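Local coordinates for tail spike protein gp49 (Pseudomonas phage LKA1, PDB 4RU4) that forms the trimeric tailspike of the phage and, as a lyase, probably cleaves the O-specific polysaccharide of Pseudomonas during virus entry, at residues B[28-34]-B[50-55]; B[293-297]-B[313-319]; B[345-349]-B[363-367]. All coordinates share one frame. Numbering follows the deposited sequence.

From the N terminus the three contacts follow one another in series; none nests in or crosses another. Interaction 1 lies near one end of the chain, where the loop 28-34 meets 50-55, a turn running into helix 55-65, and closes a segment holding helix 38-44. Interactions 2 and 3 belong to the pectin lyase-like parallel beta-helix, about 39 and 47 Å from interaction 1 between centres. Interaction 2 fills the interior between the corner 293-297 and the bend 313-319; interaction 3 sets the bend 345-349 against 363-367 of the next coil. These two touch, their centres 11 Å apart: Leu318 O lies 3.0 Å from Tyr346 N, a probable hydrogen bond.

Interaction 1 of 3, residues B[28-34]-B[50-55]. With EDO (1,2-ethanediol), chain C.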
ATOM      1  N   SER B  28      44.212  -6.530 -17.570  1.00 18.94           N
ATOM      2  CA  SER B  28      45.121  -5.942 -16.589  1.00 21.56           C
ATOM      3  C   SER B  28      46.179  -5.035 -17.229  1.00 19.86           C
ATOM      4  O   SER B  28      46.710  -5.325 -18.293  1.00 16.91           O
ATOM      5  CB  SER B  28      45.823  -7.028 -15.772  1.00 22.78           C
ATOM      6  OG  SER B  28      44.914  -7.602 -14.862  1.00 31.58           O
ATOM      7  N   HIS B  29      46.475  -3.932 -16.554  1.00 15.85           N
ATOM      8  CA  HIS B  29      47.540  -3.037 -16.980  1.00 14.26           C
ATOM      9  C   HIS B  29      48.182  -2.506 -15.713  1.00 15.94           C
ATOM     10  O   HIS B  29      47.760  -1.480 -15.179  1.00 14.57           O
ATOM     11  CB  HIS B  29      46.983  -1.882 -17.821  1.00 14.29           C
ATOM     12  CG  HIS B  29      46.210  -2.338 -19.019  1.00 16.49           C
ATOM     13  ND1 HIS B  29      46.822  -2.879 -20.128  1.00 17.55           N
ATOM     14  CD2 HIS B  29      44.879  -2.388 -19.263  1.00 17.66           C
ATOM     15  CE1 HIS B  29      45.902  -3.213 -21.019  1.00 18.70           C
ATOM     16  NE2 HIS B  29      44.715  -2.918 -20.523  1.00 17.62           N
ATOM     17  N   PRO B  30      49.176  -3.233 -15.190  1.00 18.49           N
ATOM     18  CA  PRO B  30      49.871  -2.713 -14.008  1.00 15.78           C
ATOM     19  C   PRO B  30      50.623  -1.418 -14.367  1.00 14.68           C
ATOM     20  O   PRO B  30      50.952  -1.173 -15.536  1.00 15.56           O
ATOM     21  CB  PRO B  30      50.841  -3.847 -13.645  1.00 19.19           C
ATOM     22  CG  PRO B  30      51.050  -4.599 -14.949  1.00 22.43           C
ATOM     23  CD  PRO B  30      49.723  -4.520 -15.659  1.00 19.27           C
ATOM     24  N   LEU B  31      50.872  -0.587 -13.365  1.00 11.48           N
ATOM     25  CA  LEU B  31      51.605   0.658 -13.535  1.00 14.29           C
ATOM     26  C   LEU B  31      52.972   0.416 -14.185  1.00 17.58           C
ATOM     27  O   LEU B  31      53.473   1.273 -14.898  1.00 15.37           O
ATOM     28  CB  LEU B  31      51.792   1.360 -12.183  1.00 11.35           C
ATOM     29  CG  LEU B  31      50.552   2.029 -11.599  1.00 11.21           C
ATOM     30  CD1 LEU B  31      50.809   2.379 -10.137  1.00 13.40           C
ATOM     31  CD2 LEU B  31      50.167   3.278 -12.388  1.00 11.97           C
ATOM     32  N   SER B  32      53.543  -0.763 -13.953  1.00 16.01           N
ATOM     33  CA  SER B  32      54.832  -1.119 -14.554  1.00 18.12           C
ATOM     34  C   SER B  32      54.816  -1.072 -16.095  1.00 17.54           C
ATOM     35  O   SER B  32      55.844  -0.871 -16.717  1.00 16.23           O
ATOM     36  CB  SER B  32      55.298  -2.482 -14.045  1.00 19.83           C
ATOM     37  OG  SER B  32      54.307  -3.462 -14.277  1.00 22.54           O
ATOM     38  N   GLU B  33      53.648  -1.218 -16.707  1.00 15.83           N
ATOM     39  CA  GLU B  33      53.542  -1.013 -18.154  1.00 18.34           C
ATOM     40  C   GLU B  33      53.913   0.402 -18.584  1.00 18.50           C
ATOM     41  O   GLU B  33      54.312   0.620 -19.721  1.00 19.89           O
ATOM     42  CB  GLU B  33      52.138  -1.347 -18.669  1.00 18.26           C
ATOM     43  CG  GLU B  33      51.850  -2.834 -18.706  1.00 26.48           C
ATOM     44  CD  GLU B  33      50.473  -3.171 -19.294  1.00 30.22           C
ATOM     45  OE1 GLU B  33      49.745  -2.240 -19.717  1.00 28.15           O
ATOM     46  OE2 GLU B  33      50.136  -4.381 -19.328  1.00 34.08           O
ATOM     47  N   ARG B  34      53.790   1.365 -17.678  1.00 17.47           N
ATOM     48  CA  ARG B  34      54.006   2.759 -18.043  1.00 18.50           C
ATOM     49  C   ARG B  34      55.162   3.421 -17.339  1.00 18.33           C
ATOM     50  O   ARG B  34      55.738   4.367 -17.868  1.00 19.59           O
ATOM     51  CB  ARG B  34      52.760   3.589 -17.732  1.00 19.40           C
ATOM     52  CG  ARG B  34      51.948   3.881 -18.920  1.00 22.69           C
ATOM     53  CD  ARG B  34      50.679   4.602 -18.556  1.00 19.87           C
ATOM     54  NE  ARG B  34      49.640   4.098 -19.427  1.00 21.01           N
ATOM     55  CZ  ARG B  34      48.364   4.450 -19.372  1.00 20.77           C
ATOM     56  NH1 ARG B  34      47.945   5.338 -18.481  1.00 16.87           N
ATOM     57  NH2 ARG B  34      47.516   3.909 -20.231  1.00 23.98           N
ATOM     58  N   ALA B  50      52.332   0.356  -5.301  1.00 12.31           N
ATOM     59  CA  ALA B  50      53.327  -0.475  -5.969  1.00 11.58           C
ATOM     60  C   ALA B  50      53.138  -0.472  -7.480  1.00 10.90           C
ATOM     61  O   ALA B  50      52.014  -0.315  -7.986  1.00  9.86           O
ATOM     62  CB  ALA B  50      53.247  -1.924  -5.434  1.00 11.80           C
ATOM     63  N   LEU B  51      54.236  -0.667  -8.209  1.00 10.16           N
ATOM     64  CA  LEU B  51      54.164  -0.735  -9.668  1.00 11.11           C
ATOM     65  C   LEU B  51      53.224  -1.833 -10.167  1.00 12.69           C
ATOM     66  O   LEU B  51      52.793  -1.811 -11.309  1.00 13.60           O
ATOM     67  CB  LEU B  51      55.555  -0.919 -10.262  1.00 11.87           C
ATOM     68  CG  LEU B  51      56.437   0.335 -10.204  1.00 13.39           C
ATOM     69  CD1 LEU B  51      57.875   0.050 -10.741  1.00  9.84           C
ATOM     70  CD2 LEU B  51      55.763   1.443 -10.979  1.00 11.32           C
ATOM     71  N   SER B  52      52.881  -2.780  -9.303  1.00  9.27           N
ATOM     72  CA  SER B  52      51.969  -3.842  -9.721  1.00 10.10           C
ATOM     73  C   SER B  52      50.488  -3.440  -9.576  1.00 12.11           C
ATOM     74  O   SER B  52      49.606  -4.193  -9.998  1.00 14.17           O
ATOM     75  CB  SER B  52      52.263  -5.107  -8.920  1.00  9.74           C
ATOM     76  OG  SER B  52      52.253  -4.795  -7.542  1.00 13.90           O
ATOM     77  N   ASP B  53      50.215  -2.275  -8.978  1.00 10.00           N
ATOM     78  CA  ASP B  53      48.833  -1.745  -8.916  1.00  8.64           C
ATOM     79  C   ASP B  53      48.278  -1.530 -10.327  1.00  8.69           C
ATOM     80  O   ASP B  53      49.014  -1.167 -11.245  1.00 10.87           O
ATOM     81  CB  ASP B  53      48.775  -0.384  -8.205  1.00  9.77           C
ATOM     82  CG  ASP B  53      48.984  -0.488  -6.704  1.00 15.04           C
ATOM     83  OD1 ASP B  53      48.841  -1.599  -6.149  1.00 17.85           O
ATOM     84  OD2 ASP B  53      49.299   0.553  -6.093  1.00 14.02           O
ATOM     85  N   GLU B  54      46.970  -1.687 -10.484  1.00  8.62           N
ATOM     86  CA  GLU B  54      46.324  -1.471 -11.772  1.00  8.66           C
ATOM     87  C   GLU B  54      46.256   0.007 -12.137  1.00 12.60           C
ATOM     88  O   GLU B  54      45.908   0.853 -11.307  1.00  9.92           O
ATOM     89  CB  GLU B  54      44.892  -2.048 -11.743  1.00  9.68           C
ATOM     90  CG  GLU B  54      44.837  -3.581 -11.635  1.00 10.81           C
ATOM     91  CD  GLU B  54      45.193  -4.289 -12.939  1.00 13.46           C
ATOM     92  OE1 GLU B  54      45.243  -3.626 -13.997  1.00 13.90           O
ATOM     93  OE2 GLU B  54      45.420  -5.519 -12.906  1.00 15.83           O
ATOM     94  N   ILE B  55      46.578   0.320 -13.384  1.00 10.64           N
ATOM     95  CA  ILE B  55      46.375   1.663 -13.895  1.00 11.05           C
ATOM     96  C   ILE B  55      44.900   2.120 -13.736  1.00  8.86           C
ATOM     97  O   ILE B  55      44.650   3.264 -13.359  1.00  8.88           O
ATOM     98  CB  ILE B  55      46.856   1.754 -15.372  1.00 11.93           C
ATOM     99  CG1 ILE B  55      48.397   1.722 -15.415  1.00 12.09           C
ATOM    100  CG2 ILE B  55      46.283   3.006 -16.070  1.00 12.40           C
ATOM    101  CD1 ILE B  55      49.010   1.346 -16.792  1.00  9.16           C
TER
HETATM  102  C1  EDO C 805      50.131   0.695 -21.089  1.00 48.84           C
HETATM  103  O1  EDO C 805      50.451   2.067 -21.355  1.00 49.42           O
HETATM  104  C2  EDO C 805      48.625   0.506 -20.943  1.00 48.01           C
HETATM  105  O2  EDO C 805      47.992   0.514 -22.229  1.00 46.67           O
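A single beta bridge, Pro30 with Glu54, joins a loop to the type I turn Ala50-Asp53 that leads into helix 55-65, and so closes the segment around helix 38-44. Ser28 OG donates to Glu54 OE2 (2.9 Å) while His29 N donates to Glu54 OE1 (2.9 Å), so the carboxylate of this N-cap residue is held by both oxygens. His29 O in turn accepts from Ile55 N (2.8 Å), and its imidazole bonds to Glu33 and Asp25. Pro30, with no NH to offer, rests its CA 3.3 Å from Asp53 O. That same Asp53 O accepts a hydrogen bond from Leu31 N (2.9 Å), and the isobutyl group of Leu31 packs between Leu51 and Ile55, its CD2 3.8 Å from Ile55 CG1. Ser32 N, in the 3-10 turn, donates to Leu51 O (2.9 Å). Arg34 NE donates to O1 of a 1,2-ethanediol (2.9 Å), probably from the crystallisation liquor; NH1 bonds to Gly21 and, with one guanidinium face over Ile55, lies 3.7 Å from Ile55 CG2.

Interaction 2 of 3, residues B[293-297]-B[313-319]; sequences HAIAT and MRNCTLR
This contact lies in the interior of a right-handed parallel beta-helix, the fold of the pectin lyase-like family, and is made without a single hydrogen bond between the segments. Segment 293-297 turns a corner at Ala294 and Ile295 and then runs into strand 296-298. Facing it, 313-319 folds into an open bend: strand 313-314, a kink at Asn315, whose phi/psi of 61°/35° is left-handed helical, then strand 317-319. Met313, Cys316 and Leu318 all direct CB toward the corner and make a greasy hollow. Ile295 (chi1 m, chi2 t) is the knob that enters it, its long branch running in until CD1 lies 3.7 Å from Leu318 CD2 and 4.3 Å from Cys316 SG, while its CG2 meets Met313 CE at 3.6 Å. A methionine suits this wall because its flexible thioether, here m, m, t, can bend its methyl into the notch beside Ile295 and reach Thr297 CG2 as well, at 3.7 Å. Where the backbones approach most closely, with the CA atoms of Ala294 and Leu318 5.8 Å apart, only a small side chain fits. Tyr340 of a neighbouring coil covers Ile295, Met313 and Leu318. Arg319 directs its CA-to-CB bond away, and its guanidinium forms a salt bridge with Asp280 of the second subunit, but its carbonyl lines the alanine's niche: Ala294 CB rests 3.7 Å from Leu318 CB and 3.6 Å from Arg319 O.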
ATOM      1  N   HIS B 293      20.072 -13.245   3.632  1.00  6.00           N
ATOM      2  CA  HIS B 293      19.055 -12.207   3.748  1.00  6.83           C
ATOM      3  C   HIS B 293      19.183 -11.225   2.607  1.00  7.97           C
ATOM      4  O   HIS B 293      20.177 -10.535   2.521  1.00  8.03           O
ATOM      5  CB  HIS B 293      19.239 -11.430   5.034  1.00  6.60           C
ATOM      6  CG  HIS B 293      19.220 -12.282   6.260  1.00 10.44           C
ATOM      7  ND1 HIS B 293      18.370 -13.363   6.404  1.00 10.31           N
ATOM      8  CD2 HIS B 293      19.958 -12.221   7.394  1.00  8.79           C
ATOM      9  CE1 HIS B 293      18.565 -13.908   7.592  1.00 10.27           C
ATOM     10  NE2 HIS B 293      19.536 -13.245   8.203  1.00 11.01           N
ATOM     11  N   ALA B 294      18.186 -11.163   1.740  1.00  5.65           N
ATOM     12  CA  ALA B 294      18.253 -10.249   0.598  1.00  7.78           C
ATOM     13  C   ALA B 294      18.399  -8.813   1.091  1.00  6.85           C
ATOM     14  O   ALA B 294      19.232  -8.055   0.609  1.00  7.08           O
ATOM     15  CB  ALA B 294      16.994 -10.389  -0.284  1.00  8.07           C
ATOM     16  N   ILE B 295      17.530  -8.420   2.008  1.00  6.50           N
ATOM     17  CA  ILE B 295      17.676  -7.142   2.687  1.00  7.52           C
ATOM     18  C   ILE B 295      17.681  -7.451   4.175  1.00  8.63           C
ATOM     19  O   ILE B 295      16.957  -8.358   4.644  1.00  5.78           O
ATOM     20  CB  ILE B 295      16.547  -6.148   2.315  1.00  8.04           C
ATOM     21  CG1 ILE B 295      16.576  -5.850   0.804  1.00  6.75           C
ATOM     22  CG2 ILE B 295      16.643  -4.863   3.152  1.00  6.13           C
ATOM     23  CD1 ILE B 295      15.532  -4.779   0.361  1.00  5.17           C
ATOM     24  N   ALA B 296      18.513  -6.725   4.920  1.00  5.68           N
ATOM     25  CA  ALA B 296      18.614  -6.932   6.354  1.00  7.62           C
ATOM     26  C   ALA B 296      18.804  -5.597   7.037  1.00  7.34           C
ATOM     27  O   ALA B 296      19.116  -4.600   6.383  1.00  6.54           O
ATOM     28  CB  ALA B 296      19.782  -7.835   6.670  1.00  6.89           C
ATOM     29  N   THR B 297      18.604  -5.573   8.351  1.00  7.47           N
ATOM     30  CA  THR B 297      19.021  -4.441   9.148  1.00  7.47           C
ATOM     31  C   THR B 297      19.764  -5.001  10.360  1.00 10.57           C
ATOM     32  O   THR B 297      19.536  -6.151  10.761  1.00 11.59           O
ATOM     33  CB  THR B 297      17.799  -3.563   9.600  1.00  9.13           C
ATOM     34  OG1 THR B 297      16.973  -4.311  10.506  1.00  7.67           O
ATOM     35  CG2 THR B 297      16.955  -3.137   8.387  1.00 10.23           C
ATOM     36  N   MET B 313      11.392  -0.552   3.431  1.00  4.93           N
ATOM     37  CA  MET B 313      11.687  -1.271   2.203  1.00  4.91           C
ATOM     38  C   MET B 313      10.393  -1.340   1.391  1.00 10.14           C
ATOM     39  O   MET B 313       9.390  -1.875   1.865  1.00 13.83           O
ATOM     40  CB  MET B 313      12.173  -2.692   2.503  1.00  8.45           C
ATOM     41  CG  MET B 313      13.107  -2.819   3.703  1.00 16.64           C
ATOM     42  SD  MET B 313      14.520  -1.686   3.672  1.00 10.33           S
ATOM     43  CE  MET B 313      15.280  -2.179   5.211  1.00  8.26           C
ATOM     44  N   ARG B 314      10.414  -0.831   0.159  1.00  7.44           N
ATOM     45  CA  ARG B 314       9.180  -0.701  -0.607  1.00  4.65           C
ATOM     46  C   ARG B 314       9.371  -1.143  -2.035  1.00  4.62           C
ATOM     47  O   ARG B 314      10.413  -0.852  -2.634  1.00  7.62           O
ATOM     48  CB  ARG B 314       8.732   0.757  -0.615  1.00  8.37           C
ATOM     49  CG  ARG B 314       8.380   1.283   0.790  1.00 11.35           C
ATOM     50  CD  ARG B 314       7.757   2.665   0.749  1.00 15.96           C
ATOM     51  NE  ARG B 314       7.210   3.025   2.054  1.00 18.09           N
ATOM     52  CZ  ARG B 314       7.605   4.065   2.775  1.00 20.11           C
ATOM     53  NH1 ARG B 314       8.555   4.866   2.327  1.00 14.66           N
ATOM     54  NH2 ARG B 314       7.034   4.302   3.949  1.00 26.24           N
ATOM     55  N   ASN B 315       8.363  -1.816  -2.581  1.00  4.57           N
ATOM     56  CA  ASN B 315       8.319  -2.073  -4.032  1.00  4.99           C
ATOM     57  C   ASN B 315       9.512  -2.908  -4.544  1.00  7.72           C
ATOM     58  O   ASN B 315       9.982  -2.700  -5.667  1.00  8.07           O
ATOM     59  CB  ASN B 315       8.205  -0.752  -4.815  1.00  7.50           C
ATOM     60  CG  ASN B 315       7.103   0.189  -4.261  1.00 23.94           C
ATOM     61  OD1 ASN B 315       6.055  -0.259  -3.829  1.00 22.43           O
ATOM     62  ND2 ASN B 315       7.362   1.496  -4.278  1.00 24.76           N
ATOM     63  N   CYS B 316       9.986  -3.848  -3.726  1.00  8.29           N
ATOM     64  CA  CYS B 316      11.108  -4.726  -4.096  1.00  7.82           C
ATOM     65  C   CYS B 316      10.680  -6.166  -4.321  1.00  7.93           C
ATOM     66  O   CYS B 316       9.648  -6.605  -3.805  1.00  8.64           O
ATOM     67  CB  CYS B 316      12.176  -4.733  -2.994  1.00 10.56           C
ATOM     68  SG  CYS B 316      12.961  -3.119  -2.675  1.00 11.22           S
ATOM     69  N   THR B 317      11.478  -6.903  -5.083  1.00  4.81           N
ATOM     70  CA  THR B 317      11.369  -8.366  -5.154  1.00  5.24           C
ATOM     71  C   THR B 317      12.648  -8.938  -4.543  1.00  6.63           C
ATOM     72  O   THR B 317      13.769  -8.554  -4.942  1.00  7.09           O
ATOM     73  CB  THR B 317      11.202  -8.888  -6.615  1.00  8.16           C
ATOM     74  OG1 THR B 317       9.908  -8.520  -7.093  1.00  9.49           O
ATOM     75  CG2 THR B 317      11.292 -10.427  -6.671  1.00  8.60           C
ATOM     76  N   LEU B 318      12.482  -9.821  -3.568  1.00  5.00           N
ATOM     77  CA  LEU B 318      13.593 -10.355  -2.802  1.00  7.20           C
ATOM     78  C   LEU B 318      13.591 -11.885  -2.914  1.00  5.16           C
ATOM     79  O   LEU B 318      12.520 -12.517  -2.840  1.00  9.13           O
ATOM     80  CB  LEU B 318      13.476  -9.950  -1.312  1.00  6.56           C
ATOM     81  CG  LEU B 318      13.180  -8.461  -1.016  1.00 10.71           C
ATOM     82  CD1 LEU B 318      13.178  -8.250   0.522  1.00 15.66           C
ATOM     83  CD2 LEU B 318      14.214  -7.574  -1.648  1.00 14.56           C
ATOM     84  N   ARG B 319      14.774 -12.455  -3.082  1.00  5.27           N
ATOM     85  CA  ARG B 319      14.990 -13.913  -3.095  1.00  5.35           C
ATOM     86  C   ARG B 319      16.218 -14.273  -2.272  1.00  7.65           C
ATOM     87  O   ARG B 319      17.168 -13.481  -2.171  1.00  7.63           O
ATOM     88  CB  ARG B 319      15.192 -14.423  -4.525  1.00  5.36           C
ATOM     89  CG  ARG B 319      13.967 -14.275  -5.443  1.00  5.25           C
ATOM     90  CD  ARG B 319      14.334 -14.690  -6.906  1.00  8.90           C
ATOM     91  NE  ARG B 319      13.145 -14.772  -7.766  1.00  6.99           N
ATOM     92  CZ  ARG B 319      12.645 -13.757  -8.469  1.00  6.80           C
ATOM     93  NH1 ARG B 319      13.205 -12.546  -8.418  1.00  5.88           N
ATOM     94  NH2 ARG B 319      11.557 -13.943  -9.218  1.00  5.61           N
TER

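Interaction 3 of 3, residues B[345-349]-B[363-367]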
ATOM      1  N   ILE B 345       8.286 -11.311  -1.510  1.00  4.83           N
ATOM      2  CA  ILE B 345       9.343 -11.922  -0.703  1.00  7.57           C
ATOM      3  C   ILE B 345       9.310 -13.439  -0.849  1.00  9.30           C
ATOM      4  O   ILE B 345       8.424 -14.107  -0.307  1.00  7.73           O
ATOM      5  CB  ILE B 345       9.203 -11.527   0.805  1.00  4.98           C
ATOM      6  CG1 ILE B 345       9.173  -9.992   0.947  1.00  4.93           C
ATOM      7  CG2 ILE B 345      10.341 -12.167   1.674  1.00  5.07           C
ATOM      8  CD1 ILE B 345       8.844  -9.481   2.366  1.00  4.92           C
ATOM      9  N   TYR B 346      10.251 -13.985  -1.624  1.00  5.45           N
ATOM     10  CA  TYR B 346      10.364 -15.431  -1.725  1.00  5.10           C
ATOM     11  C   TYR B 346      11.290 -15.907  -0.632  1.00 10.28           C
ATOM     12  O   TYR B 346      12.441 -15.479  -0.595  1.00  8.62           O
ATOM     13  CB  TYR B 346      10.992 -15.818  -3.064  1.00  5.14           C
ATOM     14  CG  TYR B 346      10.112 -15.471  -4.248  1.00  5.05           C
ATOM     15  CD1 TYR B 346       9.073 -16.298  -4.616  1.00  5.01           C
ATOM     16  CD2 TYR B 346      10.338 -14.309  -5.002  1.00  5.00           C
ATOM     17  CE1 TYR B 346       8.268 -16.004  -5.747  1.00  7.90           C
ATOM     18  CE2 TYR B 346       9.566 -14.004  -6.116  1.00  6.92           C
ATOM     19  CZ  TYR B 346       8.521 -14.853  -6.482  1.00  9.50           C
ATOM     20  OH  TYR B 346       7.743 -14.550  -7.585  1.00  8.67           O
ATOM     21  N   GLY B 347      10.809 -16.793   0.245  1.00  7.04           N
ATOM     22  CA  GLY B 347      11.709 -17.417   1.213  1.00  5.35           C
ATOM     23  C   GLY B 347      11.544 -16.861   2.622  1.00  8.45           C
ATOM     24  O   GLY B 347      12.433 -17.012   3.456  1.00  5.47           O
ATOM     25  N   GLY B 348      10.409 -16.219   2.895  1.00  7.31           N
ATOM     26  CA  GLY B 348      10.067 -15.918   4.276  1.00  6.05           C
ATOM     27  C   GLY B 348      10.514 -14.573   4.815  1.00  5.46           C
ATOM     28  O   GLY B 348      11.369 -13.885   4.232  1.00  5.29           O
ATOM     29  N   ALA B 349       9.942 -14.199   5.956  1.00  5.27           N
ATOM     30  CA  ALA B 349      10.214 -12.897   6.542  1.00  5.27           C
ATOM     31  C   ALA B 349      10.245 -12.999   8.079  1.00  9.45           C
ATOM     32  O   ALA B 349       9.960 -14.061   8.649  1.00  7.16           O
ATOM     33  CB  ALA B 349       9.161 -11.884   6.074  1.00  5.15           C
ATOM     34  N   ILE B 363       4.427 -13.185   0.354  1.00  5.10           N
ATOM     35  CA  ILE B 363       5.556 -13.857   1.018  1.00  5.49           C
ATOM     36  C   ILE B 363       5.387 -15.367   0.906  1.00  5.86           C
ATOM     37  O   ILE B 363       4.317 -15.892   1.245  1.00  6.28           O
ATOM     38  CB  ILE B 363       5.657 -13.461   2.536  1.00 10.36           C
ATOM     39  CG1 ILE B 363       5.410 -11.954   2.744  1.00  6.05           C
ATOM     40  CG2 ILE B 363       7.030 -13.903   3.120  1.00  5.39           C
ATOM     41  CD1 ILE B 363       5.379 -11.501   4.233  1.00  5.22           C
ATOM     42  N   THR B 364       6.410 -16.067   0.409  1.00  5.73           N
ATOM     43  CA  THR B 364       6.397 -17.524   0.412  1.00  6.48           C
ATOM     44  C   THR B 364       7.255 -18.109   1.535  1.00  6.55           C
ATOM     45  O   THR B 364       7.976 -17.392   2.208  1.00  5.63           O
ATOM     46  CB  THR B 364       6.906 -18.118  -0.910  1.00  7.40           C
ATOM     47  OG1 THR B 364       8.291 -17.790  -1.062  1.00  7.28           O
ATOM     48  CG2 THR B 364       6.120 -17.599  -2.090  1.00  8.05           C
ATOM     49  N   ASN B 365       7.168 -19.427   1.738  1.00  8.54           N
ATOM     50  CA  ASN B 365       7.848 -20.075   2.869  1.00  5.84           C
ATOM     51  C   ASN B 365       9.360 -20.174   2.735  1.00  7.12           C
ATOM     52  O   ASN B 365       9.917 -20.222   1.618  1.00 10.69           O
ATOM     53  CB  ASN B 365       7.290 -21.493   3.036  1.00  8.36           C
ATOM     54  CG  ASN B 365       7.451 -22.343   1.759  1.00  7.42           C
ATOM     55  OD1 ASN B 365       6.712 -22.167   0.777  1.00  5.86           O
ATOM     56  ND2 ASN B 365       8.390 -23.286   1.791  1.00  7.73           N
ATOM     57  N   ALA B 366      10.017 -20.204   3.880  1.00  6.03           N
ATOM     58  CA  ALA B 366      11.379 -20.689   4.008  1.00  6.17           C
ATOM     59  C   ALA B 366      11.373 -22.230   4.037  1.00  8.21           C
ATOM     60  O   ALA B 366      10.298 -22.855   4.000  1.00  6.28           O
ATOM     61  CB  ALA B 366      12.012 -20.146   5.280  1.00  6.24           C
ATOM     62  N   SER B 367      12.552 -22.838   4.159  1.00  6.97           N
ATOM     63  CA  SER B 367      12.643 -24.284   3.946  1.00  9.71           C
ATOM     64  C   SER B 367      11.866 -25.079   4.967  1.00 10.33           C
ATOM     65  O   SER B 367      11.326 -26.145   4.649  1.00 10.37           O
ATOM     66  CB  SER B 367      14.092 -24.783   3.898  1.00 15.94           C
ATOM     67  OG  SER B 367      14.696 -24.672   5.151  1.00 18.23           O
TER
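Ile363, Thr364 and Ile345 carry most of the buried surface. The two isoleucines sit side by side in a parallel bridge, CA atoms 4.6 Å apart, with their side chains on the same face of the sheet. Ile345 CB lies 4.0 Å from Ile363 CG2, and that same methyl also comes within 4.2 Å of Ala349 CB and 3.8 Å of Gly348 CA. Branched aliphatic groups suit this inward face because they fill the space between coils without polar demands. Ile345 O accepts from Thr364 N (2.9 Å) and is also approached by Ile363 CA at 3.2 Å. Stacking isoleucine on isoleucine from one coil to the next is characteristic of the parallel beta-helix, here at the point where each coil leaves its strand. Thr364 then does what a hydrophobic residue could not: with chi1 in p, its OG1 accepts a hydrogen bond from Gly347 N (3.0 Å), holding the bend of the preceding coil. The bend needs glycine twice, since Gly347 (phi 105°) and Gly348 (phi 92°) adopt angles at which a CB would jam against the preceding carbonyl; at Gly348 it would also crowd Ala366 CB. Tyr346 has its hydroxyl hydrogen-bonded to the hydroxyl of Tyr188 of the second subunit. Beyond Thr364 the chain runs through Asn365 and Ala366 toward Gly368, which with Asp394 binds calcium, and Asn365 ND2 bonds to Ala366 O at 3.0 Å.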